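Local atomic coordinates of HD superfamily hydrolase (Clostridium acetobutylicum ATCC 824, PDB entry 3CCG), a protein that probably hydrolyses diadenosine tetraphosphate symmetrically into two ADP molecules, using a pair of iron ions held in an HD-domain fold. Residues 68-73 against 90-95. Sequence-based numbering, arbitrary orientation.
Sequences TNEGYE and GRILAK
A Schellman motif closing helix 60-69 brings Glu70 and Tyr72 against Ile92 and Arg91 of helix 87-98, within the all-helical HD domain. Gly71 leaves the helical conformation with a positive phi of 106°, and its N bonds back to Thr68 O at 3.0 Å; this conformation suits glycine, which has no beta carbon to meet the carbonyl O of Glu70. The first side-chain bonds of Glu70 and Tyr72, flanking the glycine in sequence, both point to helix 87-98.

Ile92 is the buried centre of the contact, and its two branches divide the work. CG2 meets the aliphatic part of Glu70, 3.5 Å from CG, while CD1 lies against both that side chain and the ring, 3.9 Å from Glu70 CB and 3.9 Å from Tyr72 CD1. With CG1 anti to the carbonyl carbon (chi1 -69°) and the chain extended beyond it, CD1 is carried out to the phenol, which it approaches obliquely near the CD1 and CE1 carbons. Glu70 touches with its methylene carbons CB and CG; the bend at chi2 (-52°) comes beyond the contacting CB.

Farther out on the ring, Tyr72 OH passes Arg91 NE at 3.6 Å, a van der Waals approach with no hydrogen bond; Arg91 CD lies 4.0 Å from the same oxygen. The two side chains cross nearly at right angles. Polar partners of Arg91 lie outside the two segments: NH1 makes a salt bridge to Glu110 and a hydrogen bond to Asn107, which should limit its swing toward the phenol.

No hydrogen bond joins the two segments, and the small interface is largely apolar. Tyr72 also rests on Leu88 and Glu70 on Lys96, lengthening the contact along helix 87-98, while Arg91 and Ala94 pack that helix on Leu106 of helix 103-110.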
loop_
_atom_site.group_PDB
_atom_site.type_symbol
_atom_site.label_atom_id
_atom_site.label_comp_id
_atom_site.label_asym_id
_atom_site.label_seq_id
_atom_site.Cartn_x
_atom_site.Cartn_y
_atom_site.Cartn_z
ATOM N N THR A 68 8.911 21.985 -1.480
ATOM C CA THR A 68 8.686 22.472 -2.858
ATOM C C THR A 68 9.734 23.500 -3.262
ATOM O O THR A 68 10.331 23.428 -4.373
ATOM C CB THR A 68 7.287 23.068 -2.961
ATOM O OG1 THR A 68 6.303 22.078 -2.663
ATOM C CG2 THR A 68 7.084 23.607 -4.390
ATOM N N ASN A 69 10.029 24.446 -2.396
ATOM C CA ASN A 69 11.008 25.508 -2.673
ATOM C C ASN A 69 12.388 24.926 -2.942
ATOM O O ASN A 69 13.134 25.450 -3.772
ATOM C CB ASN A 69 11.111 26.504 -1.536
ATOM C CG ASN A 69 11.932 27.716 -1.919
ATOM O OD1 ASN A 69 13.060 27.880 -1.425
ATOM N ND2 ASN A 69 11.416 28.505 -2.822
ATOM N N GLU A 70 12.746 23.832 -2.265
ATOM C CA GLU A 70 14.077 23.256 -2.381
ATOM C C GLU A 70 14.148 22.297 -3.551
ATOM O O GLU A 70 15.198 21.702 -3.820
ATOM C CB GLU A 70 14.491 22.580 -1.053
ATOM C CG GLU A 70 14.682 23.552 0.026
ATOM C CD GLU A 70 15.608 24.639 -0.394
ATOM O OE1 GLU A 70 16.648 24.277 -0.992
ATOM O OE2 GLU A 70 15.286 25.829 -0.174
ATOM N N GLY A 71 13.076 22.119 -4.304
ATOM C CA GLY A 71 13.130 21.351 -5.527
ATOM C C GLY A 71 12.525 19.981 -5.533
ATOM O O GLY A 71 12.568 19.277 -6.555
ATOM N N TYR A 72 11.967 19.558 -4.390
ATOM C CA TYR A 72 11.320 18.256 -4.358
ATOM C C TYR A 72 9.941 18.312 -4.971
ATOM O O TYR A 72 9.166 19.202 -4.696
ATOM C CB TYR A 72 11.256 17.702 -2.901
ATOM C CG TYR A 72 12.612 17.301 -2.413
ATOM C CD1 TYR A 72 13.485 18.216 -1.840
ATOM C CD2 TYR A 72 13.027 15.995 -2.592
ATOM C CE1 TYR A 72 14.750 17.790 -1.410
ATOM C CE2 TYR A 72 14.267 15.589 -2.189
ATOM C CZ TYR A 72 15.105 16.473 -1.643
ATOM O OH TYR A 72 16.341 15.982 -1.219
ATOM N N GLU A 73 9.675 17.353 -5.826
ATOM C CA GLU A 73 8.356 17.235 -6.457
ATOM C C GLU A 73 7.438 16.434 -5.531
ATOM O O GLU A 73 7.745 15.292 -5.117
ATOM C CB GLU A 73 8.485 16.542 -7.822
ATOM N N GLY A 90 12.703 17.952 7.490
ATOM C CA GLY A 90 13.802 17.834 8.447
ATOM C C GLY A 90 15.128 17.555 7.782
ATOM O O GLY A 90 16.152 18.080 8.210
ATOM N N ARG A 91 15.110 16.729 6.742
ATOM C CA ARG A 91 16.336 16.505 5.958
ATOM C C ARG A 91 16.824 17.810 5.382
ATOM O O ARG A 91 18.034 18.150 5.442
ATOM C CB ARG A 91 16.079 15.505 4.861
ATOM C CG ARG A 91 17.181 15.357 3.843
ATOM C CD ARG A 91 16.803 14.610 2.546
ATOM N NE ARG A 91 17.974 14.627 1.698
ATOM C CZ ARG A 91 18.738 13.594 1.427
ATOM N NH1 ARG A 91 18.403 12.397 1.841
ATOM N NH2 ARG A 91 19.803 13.774 0.653
ATOM N N ILE A 92 15.902 18.589 4.845
ATOM C CA ILE A 92 16.254 19.878 4.238
ATOM C C ILE A 92 16.818 20.849 5.260
ATOM O O ILE A 92 17.833 21.546 5.016
ATOM C CB ILE A 92 15.046 20.467 3.498
ATOM C CG1 ILE A 92 14.745 19.632 2.292
ATOM C CG2 ILE A 92 15.327 21.912 3.056
ATOM C CD1 ILE A 92 13.348 20.006 1.634
ATOM N N LEU A 93 16.189 20.940 6.424
ATOM C CA LEU A 93 16.705 21.826 7.455
ATOM C C LEU A 93 18.083 21.317 7.939
ATOM O O LEU A 93 19.012 22.079 8.181
ATOM C CB LEU A 93 15.763 21.948 8.663
ATOM C CG LEU A 93 14.404 22.550 8.369
ATOM C CD1 LEU A 93 13.583 22.600 9.645
ATOM C CD2 LEU A 93 14.530 23.917 7.747
ATOM N N ALA A 94 18.209 20.018 8.148
ATOM C CA ALA A 94 19.478 19.436 8.625
ATOM C C ALA A 94 20.616 19.806 7.644
ATOM O O ALA A 94 21.714 20.173 8.061
ATOM C CB ALA A 94 19.329 17.944 8.726
ATOM N N LYS A 95 20.351 19.694 6.361
ATOM C CA LYS A 95 21.370 20.045 5.328
ATOM C C LYS A 95 21.612 21.528 5.202
ATOM O O LYS A 95 22.759 21.966 5.306
ATOM C CB LYS A 95 20.919 19.486 3.976
ATOM C CG LYS A 95 21.730 19.863 2.717
ATOM C CD LYS A 95 22.910 19.016 2.505
ATOM C CE LYS A 95 23.737 19.576 1.314
ATOM N NZ LYS A 95 24.897 18.727 1.109
#